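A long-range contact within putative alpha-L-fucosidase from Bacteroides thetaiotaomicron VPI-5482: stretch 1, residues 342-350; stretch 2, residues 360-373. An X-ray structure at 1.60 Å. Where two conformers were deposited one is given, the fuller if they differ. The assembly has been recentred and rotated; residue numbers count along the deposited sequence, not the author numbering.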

# COMPACT_ATOMS: atom_id res chain seq x y z
N ARG A 342 -34.86 -33.85 0.72
CA ARG A 342 -36.22 -34.33 0.87
C ARG A 342 -36.90 -34.59 -0.49
O ARG A 342 -37.60 -35.61 -0.69
CB ARG A 342 -37.07 -33.35 1.66
CG ARG A 342 -38.36 -33.97 2.13
CD ARG A 342 -39.28 -32.95 2.77
NE ARG A 342 -39.80 -32.01 1.79
CZ ARG A 342 -40.83 -32.23 0.98
NH1 ARG A 342 -41.53 -33.36 1.04
NH2 ARG A 342 -41.19 -31.29 0.11
N ARG A 343 -36.71 -33.67 -1.43
CA ARG A 343 -37.36 -33.80 -2.72
C ARG A 343 -36.72 -34.82 -3.63
O ARG A 343 -37.43 -35.65 -4.24
CB ARG A 343 -37.38 -32.47 -3.48
CG ARG A 343 -38.10 -31.38 -2.76
CD ARG A 343 -38.24 -30.17 -3.62
NE ARG A 343 -38.87 -29.08 -2.90
CZ ARG A 343 -39.21 -27.92 -3.45
NH1 ARG A 343 -38.99 -27.68 -4.72
NH2 ARG A 343 -39.78 -26.98 -2.70
N PHE A 344 -35.39 -34.83 -3.69
CA PHE A 344 -34.71 -35.54 -4.73
C PHE A 344 -33.74 -36.64 -4.35
O PHE A 344 -33.19 -37.24 -5.24
CB PHE A 344 -34.00 -34.52 -5.65
CG PHE A 344 -34.90 -33.42 -6.17
CD1 PHE A 344 -36.03 -33.72 -6.90
CD2 PHE A 344 -34.60 -32.09 -5.93
CE1 PHE A 344 -36.86 -32.71 -7.39
CE2 PHE A 344 -35.42 -31.09 -6.39
CZ PHE A 344 -36.55 -31.41 -7.13
N SER A 345 -33.55 -36.97 -3.08
CA SER A 345 -32.54 -37.97 -2.76
C SER A 345 -32.99 -39.40 -2.98
O SER A 345 -32.17 -40.26 -3.32
CB SER A 345 -32.01 -37.81 -1.34
OG SER A 345 -32.99 -38.18 -0.41
N SER A 346 -34.29 -39.63 -2.87
CA SER A 346 -34.83 -40.98 -2.99
C SER A 346 -35.97 -41.05 -4.00
O SER A 346 -37.10 -40.77 -3.69
CB SER A 346 -35.27 -41.45 -1.61
OG SER A 346 -34.15 -41.42 -0.72
N PRO A 347 -35.65 -41.44 -5.25
CA PRO A 347 -36.71 -41.53 -6.26
C PRO A 347 -37.64 -42.70 -6.13
O PRO A 347 -37.34 -43.67 -5.43
CB PRO A 347 -35.93 -41.73 -7.56
CG PRO A 347 -34.71 -42.38 -7.16
CD PRO A 347 -34.34 -41.78 -5.83
N ILE A 348 -38.79 -42.61 -6.80
CA ILE A 348 -39.74 -43.70 -6.84
C ILE A 348 -39.06 -44.84 -7.58
O ILE A 348 -39.20 -46.01 -7.21
CB ILE A 348 -41.03 -43.33 -7.60
CG1 ILE A 348 -41.80 -42.24 -6.86
CG2 ILE A 348 -41.92 -44.56 -7.82
CD1 ILE A 348 -42.87 -41.57 -7.73
N ALA A 349 -38.40 -44.50 -8.66
CA ALA A 349 -37.68 -45.45 -9.49
C ALA A 349 -36.64 -44.69 -10.29
O ALA A 349 -36.76 -43.48 -10.45
CB ALA A 349 -38.62 -46.21 -10.45
N ARG A 350 -35.65 -45.42 -10.77
CA ARG A 350 -34.57 -44.86 -11.59
C ARG A 350 -34.13 -45.88 -12.63
O ARG A 350 -34.26 -47.09 -12.43
CB ARG A 350 -33.40 -44.47 -10.70
CG ARG A 350 -32.17 -44.02 -11.44
CD ARG A 350 -31.17 -43.27 -10.58
NE ARG A 350 -29.85 -43.18 -11.24
CZ ARG A 350 -28.89 -42.30 -10.94
NH1 ARG A 350 -29.07 -41.35 -10.03
NH2 ARG A 350 -27.73 -42.34 -11.59
N LEU A 360 -39.55 -46.26 -17.50
CA LEU A 360 -39.43 -46.41 -16.07
C LEU A 360 -40.72 -47.03 -15.50
O LEU A 360 -41.76 -46.40 -15.49
CB LEU A 360 -39.14 -45.03 -15.46
CG LEU A 360 -38.80 -44.91 -13.99
CD1 LEU A 360 -37.58 -45.74 -13.65
CD2 LEU A 360 -38.59 -43.46 -13.63
N LYS A 361 -40.64 -48.28 -15.07
CA LYS A 361 -41.79 -48.94 -14.46
C LYS A 361 -41.80 -48.45 -13.02
O LYS A 361 -40.73 -48.32 -12.39
CB LYS A 361 -41.67 -50.46 -14.55
CG LYS A 361 -41.78 -51.01 -15.95
N LEU A 362 -42.98 -48.13 -12.49
CA LEU A 362 -43.05 -47.59 -11.13
C LEU A 362 -43.33 -48.62 -10.03
O LEU A 362 -43.21 -48.29 -8.84
CB LEU A 362 -44.07 -46.44 -11.05
CG LEU A 362 -43.80 -45.24 -11.93
CD1 LEU A 362 -44.82 -44.18 -11.61
CD2 LEU A 362 -42.38 -44.71 -11.72
N GLY A 363 -43.67 -49.85 -10.40
CA GLY A 363 -43.93 -50.91 -9.43
C GLY A 363 -45.40 -51.04 -9.07
O GLY A 363 -45.91 -52.15 -8.84
N LYS A 364 -46.08 -49.91 -8.96
CA LYS A 364 -47.51 -49.88 -8.70
C LYS A 364 -48.00 -48.52 -9.15
O LYS A 364 -47.21 -47.56 -9.22
CB LYS A 364 -47.81 -50.07 -7.21
CG LYS A 364 -47.51 -48.84 -6.35
CD LYS A 364 -47.41 -49.19 -4.86
CE LYS A 364 -47.47 -47.94 -3.99
NZ LYS A 364 -48.90 -47.46 -3.90
N GLU A 365 -49.29 -48.45 -9.46
CA GLU A 365 -49.89 -47.19 -9.83
C GLU A 365 -49.74 -46.24 -8.67
O GLU A 365 -50.08 -46.59 -7.54
CB GLU A 365 -51.37 -47.34 -10.16
CG GLU A 365 -52.00 -46.05 -10.63
CD GLU A 365 -53.47 -46.17 -10.82
OE1 GLU A 365 -54.17 -46.42 -9.82
OE2 GLU A 365 -53.93 -45.99 -11.97
N GLN A 366 -49.19 -45.06 -8.94
CA GLN A 366 -49.00 -44.06 -7.91
C GLN A 366 -48.78 -42.69 -8.51
O GLN A 366 -48.58 -42.53 -9.72
CB GLN A 366 -47.81 -44.44 -7.04
CG GLN A 366 -46.49 -44.43 -7.80
CD GLN A 366 -45.39 -45.02 -6.98
OE1 GLN A 366 -44.85 -44.35 -6.10
NE2 GLN A 366 -45.00 -46.25 -7.30
N SER A 367 -48.78 -41.70 -7.63
CA SER A 367 -48.62 -40.31 -8.03
C SER A 367 -47.18 -39.99 -8.46
O SER A 367 -46.21 -40.50 -7.87
CB SER A 367 -49.03 -39.39 -6.87
OG SER A 367 -49.18 -38.06 -7.31
N VAL A 368 -47.05 -39.15 -9.47
CA VAL A 368 -45.73 -38.70 -9.95
C VAL A 368 -45.88 -37.26 -10.41
O VAL A 368 -46.85 -36.94 -11.08
CB VAL A 368 -45.22 -39.54 -11.14
CG1 VAL A 368 -43.80 -39.11 -11.52
CG2 VAL A 368 -45.25 -41.01 -10.83
N ASN A 369 -44.93 -36.38 -10.05
CA ASN A 369 -44.98 -34.98 -10.52
C ASN A 369 -43.62 -34.37 -10.89
O ASN A 369 -43.54 -33.19 -11.26
CB ASN A 369 -45.72 -34.07 -9.54
CG ASN A 369 -44.96 -33.85 -8.27
OD1 ASN A 369 -44.35 -34.77 -7.74
ND2 ASN A 369 -45.01 -32.63 -7.75
N TYR A 370 -42.56 -35.16 -10.76
CA TYR A 370 -41.23 -34.69 -11.10
C TYR A 370 -40.42 -35.81 -11.70
O TYR A 370 -40.64 -36.98 -11.44
CB TYR A 370 -40.42 -34.30 -9.87
CG TYR A 370 -40.52 -32.95 -9.25
CD1 TYR A 370 -39.66 -31.95 -9.60
CD2 TYR A 370 -41.42 -32.71 -8.23
CE1 TYR A 370 -39.71 -30.72 -9.01
CE2 TYR A 370 -41.47 -31.47 -7.61
CZ TYR A 370 -40.61 -30.48 -8.00
OH TYR A 370 -40.61 -29.26 -7.36
N CYS A 371 -39.50 -35.41 -12.57
CA CYS A 371 -38.54 -36.32 -13.17
C CYS A 371 -37.20 -35.63 -13.21
O CYS A 371 -37.14 -34.40 -13.29
CB CYS A 371 -38.90 -36.66 -14.62
SG CYS A 371 -40.29 -37.74 -14.83
N ILE A 372 -36.12 -36.40 -13.17
CA ILE A 372 -34.78 -35.89 -13.33
C ILE A 372 -34.19 -36.69 -14.47
O ILE A 372 -34.45 -37.89 -14.56
CB ILE A 372 -33.95 -36.01 -12.04
CG1 ILE A 372 -34.44 -34.96 -11.03
CG2 ILE A 372 -32.44 -35.87 -12.30
CD1 ILE A 372 -33.68 -34.94 -9.75
N ILE A 373 -33.47 -36.01 -15.36
CA ILE A 373 -32.77 -36.66 -16.47
C ILE A 373 -31.36 -36.13 -16.43
O ILE A 373 -31.16 -34.94 -16.21
CB ILE A 373 -33.33 -36.30 -17.84
CG1 ILE A 373 -34.86 -36.27 -17.84
CG2 ILE A 373 -32.73 -37.26 -18.95
CD1 ILE A 373 -35.46 -35.61 -19.09

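This is a modest, mainly apolar side-chain contact, burying 496 Å² in all, in which no clear hydrogen bond joins the two stretches. The first stretch begins in a helix that includes Arg343 and Phe344, passes through a loop, and enters a strand near Arg350; the second begins in a strand that includes Leu360, turns a corner at Gly363, Lys364 and Glu365, and continues as another strand. CA of Ala349 is 6.0 Å from CA of Leu362 and CA of Phe344 is 8.6 Å from CA of Ile372, and the contact is made mainly by side chains.

At the helical end the aromatic rings meet edge-to-face. The edge of Phe344 approaches the face of Tyr370, with centroids 5.3 Å apart and planes at 77°, and CE1 of Phe344 lies 3.6 Å from CD1 of Tyr370. This geometry suits aromatic rings because the slightly positive ring hydrogens point into the pi cloud of the partner. The same phenylalanine also reaches Ile372, CD1 of Phe344 lying 3.9 Å from CD1 of Ile372. Tyr370 and Ile372 can both serve it because alternate residues of a strand point the same way; the CA-to-CB bond of Cys371, between them, points away.

Ile348, in the loop, has the largest covered area. Its branched side chain places CG2 of Ile348 3.9 Å from CD2 of Leu362 and CD1 of Ile348 3.9 Å from CG2 of Val368, thus touching residues from before and after the corner. CG2 of Ile348 also lies 3.4 Å from OE1 of Gln366, and NE2 of Gln366 donates a hydrogen bond to O of Lys364, 3.2 Å away, within the second stretch.

Ala349 offers only a methyl group, which allows a close approach: CB of Ala349 sits 3.4 Å from CD1 of Leu360 and 3.6 Å from O of Lys361. The CA-to-CB bonds of Arg350 and Lys361 point away from the other stretch, and each residue contributes little covered area.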